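Thiol transferase (Phanerochaete chrysosporium, PDB 4F0B) binds oxidized glutathione and, as a glutathione transferase of the Ure2p class, probably catalyses glutathione-dependent thiol transfer reactions. Local coordinates at residues 8-13 / 37-42; 18-23 / 218-223. All coordinates share one frame; numbering follows the deposited sequence.

Interaction 1 (8-13 / 37-42)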
loop_
_atom_site.group_PDB
_atom_site.type_symbol
_atom_site.label_atom_id
_atom_site.label_comp_id
_atom_site.label_asym_id
_atom_site.label_seq_id
_atom_site.Cartn_x
_atom_site.Cartn_y
_atom_site.Cartn_z
ATOM N N PRO A 8 -2.348 9.114 25.319
ATOM C CA PRO A 8 -1.468 7.983 25.014
ATOM C C PRO A 8 -1.116 7.847 23.557
ATOM O O PRO A 8 -0.172 7.107 23.262
ATOM C CB PRO A 8 -2.293 6.765 25.420
ATOM C CG PRO A 8 -3.694 7.233 25.498
ATOM C CD PRO A 8 -3.678 8.681 25.778
ATOM N N VAL A 9 -1.870 8.480 22.664
ATOM C CA VAL A 9 -1.507 8.487 21.253
ATOM C C VAL A 9 -1.110 9.907 20.902
ATOM O O VAL A 9 -1.783 10.864 21.317
ATOM C CB VAL A 9 -2.695 8.016 20.372
ATOM C CG1 VAL A 9 -2.371 8.206 18.915
ATOM C CG2 VAL A 9 -2.983 6.537 20.640
ATOM N N VAL A 10 0.005 10.063 20.200
ATOM C CA VAL A 10 0.360 11.351 19.588
ATOM C C VAL A 10 0.260 11.185 18.073
ATOM O O VAL A 10 0.800 10.230 17.515
ATOM C CB VAL A 10 1.789 11.777 19.951
ATOM C CG1 VAL A 10 2.113 13.151 19.358
ATOM C CG2 VAL A 10 1.995 11.786 21.488
ATOM N N HIS A 11 -0.489 12.073 17.412
ATOM C CA HIS A 11 -0.698 12.011 15.967
ATOM C C HIS A 11 0.042 13.147 15.294
ATOM O O HIS A 11 -0.319 14.316 15.518
ATOM C CB HIS A 11 -2.196 12.156 15.674
ATOM C CG HIS A 11 -2.550 11.967 14.221
ATOM N ND1 HIS A 11 -3.617 12.619 13.649
ATOM C CD2 HIS A 11 -1.989 11.222 13.227
ATOM C CE1 HIS A 11 -3.728 12.261 12.376
ATOM N NE2 HIS A 11 -2.742 11.427 12.089
ATOM N N TYR A 12 1.056 12.809 14.486
ATOM C CA TYR A 12 1.825 13.783 13.732
ATOM C C TYR A 12 1.193 13.874 12.355
ATOM O O TYR A 12 1.174 12.872 11.609
ATOM C CB TYR A 12 3.282 13.312 13.617
ATOM C CG TYR A 12 3.977 13.220 14.954
ATOM C CD1 TYR A 12 4.661 14.320 15.489
ATOM C CD2 TYR A 12 3.936 12.037 15.711
ATOM C CE1 TYR A 12 5.293 14.256 16.728
ATOM C CE2 TYR A 12 4.558 11.971 16.972
ATOM C CZ TYR A 12 5.239 13.085 17.455
ATOM O OH TYR A 12 5.859 13.074 18.666
ATOM N N THR A 13 0.643 15.045 12.029
ATOM C CA THR A 13 -0.215 15.103 10.859
ATOM C C THR A 13 -0.235 16.476 10.200
ATOM O O THR A 13 0.447 17.411 10.633
ATOM C CB THR A 13 -1.626 14.640 11.262
ATOM O OG1 THR A 13 -2.333 14.298 10.069
ATOM C CG2 THR A 13 -2.379 15.707 12.046
ATOM N N ASP A 37 -7.806 9.174 24.008
ATOM C CA ASP A 37 -7.492 10.565 23.744
ATOM C C ASP A 37 -6.119 10.677 23.106
ATOM O O ASP A 37 -5.286 9.776 23.227
ATOM C CB ASP A 37 -7.534 11.384 25.034
ATOM C CG ASP A 37 -8.951 11.558 25.563
ATOM O OD1 ASP A 37 -9.801 12.068 24.796
ATOM O OD2 ASP A 37 -9.222 11.167 26.727
ATOM N N TYR A 38 -5.887 11.776 22.413
ATOM C CA TYR A 38 -4.679 11.937 21.617
ATOM C C TYR A 38 -4.244 13.405 21.523
ATOM O O TYR A 38 -5.059 14.334 21.641
ATOM C CB TYR A 38 -4.857 11.302 20.198
ATOM C CG TYR A 38 -5.916 11.973 19.348
ATOM C CD1 TYR A 38 -7.259 11.632 19.488
ATOM C CD2 TYR A 38 -5.576 12.966 18.439
ATOM C CE1 TYR A 38 -8.245 12.259 18.753
ATOM C CE2 TYR A 38 -6.552 13.583 17.648
ATOM C CZ TYR A 38 -7.874 13.225 17.822
ATOM O OH TYR A 38 -8.841 13.883 17.111
ATOM N N GLU A 39 -2.941 13.603 21.360
ATOM C CA GLU A 39 -2.363 14.888 21.021
ATOM C C GLU A 39 -2.206 14.936 19.528
ATOM O O GLU A 39 -1.871 13.915 18.883
ATOM C CB GLU A 39 -0.952 15.044 21.652
ATOM C CG GLU A 39 -0.128 16.280 21.147
ATOM C CD GLU A 39 1.279 16.420 21.756
ATOM O OE1 GLU A 39 1.752 15.483 22.448
ATOM O OE2 GLU A 39 1.934 17.488 21.557
ATOM N N THR A 40 -2.396 16.125 18.969
ATOM C CA THR A 40 -2.090 16.377 17.577
ATOM C C THR A 40 -0.895 17.315 17.452
ATOM O O THR A 40 -0.844 18.357 18.093
ATOM C CB THR A 40 -3.271 17.044 16.902
ATOM O OG1 THR A 40 -4.384 16.142 16.942
ATOM C CG2 THR A 40 -2.938 17.375 15.419
ATOM N N VAL A 41 0.097 16.897 16.671
ATOM C CA VAL A 41 1.263 17.726 16.337
ATOM C C VAL A 41 1.127 18.025 14.866
ATOM O O VAL A 41 1.268 17.129 14.028
ATOM C CB VAL A 41 2.583 17.007 16.620
ATOM C CG1 VAL A 41 3.765 17.881 16.182
ATOM C CG2 VAL A 41 2.686 16.672 18.100
ATOM N N LYS A 42 0.881 19.288 14.545
ATOM C CA LYS A 42 0.731 19.713 13.173
ATOM C C LYS A 42 2.126 19.959 12.530
ATOM O O LYS A 42 2.914 20.771 12.993
ATOM C CB LYS A 42 -0.172 20.951 13.114
ATOM C CG LYS A 42 -0.605 21.299 11.704
ATOM C CD LYS A 42 -1.495 22.533 11.709
ATOM C CE LYS A 42 -2.031 22.820 10.318
ATOM N NZ LYS A 42 -2.696 24.162 10.285
HETATM O O HOH W 1 -5.176 14.771 14.645
#
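V9, H11 and T13 pair with the backbone of E39 and V41 in a parallel ladder. E39 N donates to V9 O and V41 N to H11 O, while H11 N and T13 N reach back to E39 O and V41 O. The H11 N to E39 O bond is 2.7 Å long and nearly straight (171°). CA-H...O contacts, such as T40 CA to H11 O at 3.4 Å, fill in between.

The apolar contacts divide between the two faces of the sheet. On one, Y12 CD1 lies 3.6 Å from V41 CB, and V10 CG1 meets V41 CG2 at 3.8 Å. CG of Y12 is anti to the carbonyl carbon (chi1 -63°), which starts the ring off on the V41 side. Beta-branched valine suits a strand, its two methyls serving two neighbours. An alanine in place of Y12 would probably open a gap beside V41. On the other face T13 CG2 meets T40 CG2 at 3.8 Å.

Polar side chains meet through one water, 2.8 Å from both H11 ND1 and T40 OG1 and in the plane of the imidazole.

Strand 38-42 is the outermost strand on this side; strand 9-13 also pairs with strand 73-76, antiparallel. Helix 20-33, which links the two strands in the beta-alpha-beta unit of the thioredoxin-like domain, packs on H11 and Y38, and Y38 OH hydrogen-bonds OE2 of E27.

Interaction 2 (18-23 / 218-223). With GDS (oxidized glutathione disulfide), chain C.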
loop_
_atom_site.group_PDB
_atom_site.type_symbol
_atom_site.label_atom_id
_atom_site.label_comp_id
_atom_site.label_asym_id
_atom_site.label_seq_id
_atom_site.Cartn_x
_atom_site.Cartn_y
_atom_site.Cartn_z
ATOM N N ASN A 18 -4.115 12.098 3.351
ATOM C CA ASN A 18 -3.527 11.107 4.221
ATOM C C ASN A 18 -3.590 11.490 5.711
ATOM O O ASN A 18 -3.886 10.641 6.569
ATOM C CB ASN A 18 -2.067 10.848 3.795
ATOM C CG ASN A 18 -1.999 10.131 2.455
ATOM O OD1 ASN A 18 -2.797 9.216 2.199
ATOM N ND2 ASN A 18 -1.088 10.560 1.596
ATOM N N GLY A 19 -3.291 12.751 6.012
ATOM C CA GLY A 19 -3.297 13.221 7.403
ATOM C C GLY A 19 -4.624 13.083 8.119
ATOM O O GLY A 19 -4.651 12.841 9.339
ATOM N N TRP A 20 -5.733 13.200 7.381
ATOM C CA TRP A 20 -7.031 13.193 8.057
ATOM C C TRP A 20 -7.376 11.817 8.588
ATOM O O TRP A 20 -8.127 11.710 9.556
ATOM C CB TRP A 20 -8.151 13.574 7.082
ATOM C CG TRP A 20 -8.090 15.004 6.621
ATOM C CD1 TRP A 20 -7.815 16.109 7.377
ATOM C CD2 TRP A 20 -8.345 15.479 5.287
ATOM N NE1 TRP A 20 -7.851 17.249 6.582
ATOM C CE2 TRP A 20 -8.189 16.875 5.302
ATOM C CE3 TRP A 20 -8.686 14.842 4.076
ATOM C CZ2 TRP A 20 -8.322 17.661 4.150
ATOM C CZ3 TRP A 20 -8.821 15.624 2.915
ATOM C CH2 TRP A 20 -8.646 17.018 2.967
ATOM N N VAL A 21 -6.881 10.761 7.944
ATOM C CA VAL A 21 -7.523 9.466 8.153
ATOM C C VAL A 21 -7.287 8.826 9.537
ATOM O O VAL A 21 -8.241 8.284 10.123
ATOM C CB VAL A 21 -7.380 8.479 6.964
ATOM C CG1 VAL A 21 -7.874 9.124 5.691
ATOM C CG2 VAL A 21 -5.961 7.952 6.785
ATOM N N PRO A 22 -6.064 8.919 10.110
ATOM C CA PRO A 22 -5.980 8.388 11.484
ATOM C C PRO A 22 -6.792 9.198 12.480
ATOM O O PRO A 22 -7.277 8.624 13.462
ATOM C CB PRO A 22 -4.476 8.454 11.810
ATOM C CG PRO A 22 -3.771 8.511 10.420
ATOM C CD PRO A 22 -4.740 9.373 9.611
ATOM N N ALA A 23 -6.936 10.506 12.266
ATOM C CA ALA A 23 -7.723 11.336 13.187
ATOM C C ALA A 23 -9.202 10.955 13.111
ATOM O O ALA A 23 -9.894 10.920 14.122
ATOM C CB ALA A 23 -7.515 12.835 12.911
ATOM N N ALA A 218 -15.015 15.810 13.257
ATOM C CA ALA A 218 -14.085 16.063 14.363
ATOM C C ALA A 218 -12.659 15.656 13.985
ATOM O O ALA A 218 -11.709 16.380 14.293
ATOM C CB ALA A 218 -14.530 15.341 15.624
ATOM N N GLY A 219 -12.499 14.515 13.317
ATOM C CA GLY A 219 -11.164 14.108 12.921
ATOM C C GLY A 219 -10.520 15.048 11.922
ATOM O O GLY A 219 -9.351 15.445 12.063
ATOM N N ILE A 220 -11.270 15.393 10.885
ATOM C CA ILE A 220 -10.776 16.350 9.915
ATOM C C ILE A 220 -10.376 17.662 10.579
ATOM O O ILE A 220 -9.273 18.170 10.338
ATOM C CB ILE A 220 -11.829 16.585 8.824
ATOM C CG1 ILE A 220 -11.984 15.324 7.990
ATOM C CG2 ILE A 220 -11.440 17.753 7.944
ATOM C CD1 ILE A 220 -13.199 15.380 7.104
ATOM N N ASN A 221 -11.243 18.198 11.433
ATOM C CA ASN A 221 -10.977 19.487 12.043
ATOM C C ASN A 221 -9.755 19.464 12.972
ATOM O O ASN A 221 -9.091 20.496 13.140
ATOM C CB ASN A 221 -12.217 20.011 12.776
ATOM C CG ASN A 221 -13.341 20.364 11.806
ATOM O OD1 ASN A 221 -13.093 20.588 10.620
ATOM N ND2 ASN A 221 -14.584 20.376 12.298
ATOM N N SER A 222 -9.448 18.295 13.544
ATOM C CA SER A 222 -8.328 18.204 14.477
ATOM C C SER A 222 -6.977 18.439 13.799
ATOM O O SER A 222 -5.989 18.725 14.480
ATOM C CB SER A 222 -8.264 16.831 15.143
ATOM O OG SER A 222 -7.827 15.817 14.240
ATOM N N CYS A 223 -6.922 18.314 12.478
ATOM C CA CYS A 223 -5.685 18.478 11.722
ATOM C C CYS A 223 -5.353 19.925 11.361
ATOM O O CYS A 223 -4.284 20.185 10.828
ATOM C CB CYS A 223 -5.753 17.639 10.448
ATOM S SG CYS A 223 -5.963 15.886 10.740
HETATM N N1 GDS C . 2.204 6.216 1.795
HETATM C CA1 GDS C . 2.190 7.306 2.822
HETATM C C1 GDS C . 0.979 7.058 3.761
HETATM O OE1 GDS C . -0.013 6.447 3.307
HETATM O OE2 GDS C . 1.072 7.470 4.933
HETATM C CB1 GDS C . 2.000 8.661 2.123
HETATM C CG1 GDS C . 2.091 9.840 3.109
HETATM C CD1 GDS C . 2.219 11.142 2.331
HETATM O O1 GDS C . 2.207 11.239 1.111
HETATM N N2 GDS C . 2.429 12.252 3.114
HETATM C CA2 GDS C . 2.563 13.604 2.555
HETATM C C2 GDS C . 3.814 14.249 3.109
HETATM O O2 GDS C . 4.134 14.136 4.321
HETATM C CB2 GDS C . 1.390 14.515 2.910
HETATM S SG2 GDS C . -0.224 13.882 2.449
HETATM N N3 GDS C . 4.520 14.958 2.207
HETATM C CA3 GDS C . 5.733 15.660 2.637
HETATM C C3 GDS C . 6.901 15.381 1.765
HETATM O OE3 GDS C . 7.974 15.919 2.104
HETATM O OE4 GDS C . 6.760 14.620 0.771
HETATM N N4 GDS C . 0.874 11.060 -1.442
HETATM C CA4 GDS C . 0.835 9.855 -2.254
HETATM C C4 GDS C . 0.239 8.610 -1.518
HETATM O OE5 GDS C . -0.533 8.769 -0.550
HETATM O OE6 GDS C . 0.590 7.508 -1.974
HETATM C C5 GDS C . 0.719 12.253 -2.022
HETATM O O5 GDS C . 0.537 12.380 -3.256
HETATM C CA5 GDS C . 0.794 13.472 -1.118
HETATM N N5 GDS C . 1.504 14.569 -1.817
HETATM C CB5 GDS C . -0.666 13.833 -0.761
HETATM S SG5 GDS C . -0.722 15.095 0.505
HETATM C CA6 GDS C . 5.645 15.112 -2.410
HETATM C C6 GDS C . 5.604 14.895 -3.936
HETATM O OE7 GDS C . 4.858 13.997 -4.387
HETATM O OE8 GDS C . 6.376 15.605 -4.629
HETATM N N6 GDS C . 7.037 15.345 -2.029
HETATM C CB6 GDS C . 4.767 16.339 -2.007
HETATM C CG6 GDS C . 3.229 16.198 -2.208
HETATM C CD6 GDS C . 2.667 15.113 -1.335
HETATM O O6 GDS C . 3.177 14.692 -0.308
HETATM O O HOH W 2 -8.280 19.618 8.178
#
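G19, W20 and A23, where the chain enters helix 20-33, lie against 219-223 at the end of the chain's last helix, with the CA atoms of A23 and G219 only 4.4 Å apart and no direct hydrogen bond between the segments. Such closeness suits small residues: a side chain on G219 would run into the backbone of A23. The methyl of A23 touches both G219 O and S222 OG, each 3.3 Å from CB. S222 OG stands between its own backbone N and carbonyl carbon (chi1 72°) and donates a 2.7 Å bond to G219 O, so the hydroxyl is satisfied where it faces a methyl.

Across the contact the indole of W20 meets two side chains. I220 CG2 sits over one face of the indole, 4.1 Å from the centroid of the five-membered ring, a CH-pi contact. C223 SG comes at the edge, 3.8 Å from CD1, a sulfur-aromatic contact, and lies 3.6 Å from G19 O. W20 NE1 donates to a water at 2.9 Å, which donates to I220 O. R188 adds a cation-pi contact to W20.

At the N-terminal end of 18-23, N18 ND2 donates a 2.8 Å bond to the carboxylate OE5 of the oxidized glutathione, while W186 holds OD1. The arrangement belongs to the GST fold: the C-terminal helix packs on the first helix of the thioredoxin-like domain, whose leading loop lines the glutathione site.

How the interactions relate
Interactions 1 and 2 share the beta-alpha-beta unit of the N-terminal domain. Interaction 1 joins its two strands, whereas interaction 2 sets the start of its connecting helix against the C-terminal end of the chain. They touch directly: T13 OG1 probably hydrogen-bonds G19 O (2.8 Å), H11 packs on G19 and P22, and T40 CG2 meets S222 O. The strand pair is partly buried, with D37 and K42 exposed, and depends on regular backbone bonds. The helix contact is buried nearer the centre of the chain and relies on small residues, an indole and a sulfur. Only interaction 2 includes a direct ligand contact, through N18; the T13 side chain stays about 8 Å from the oxidized glutathione.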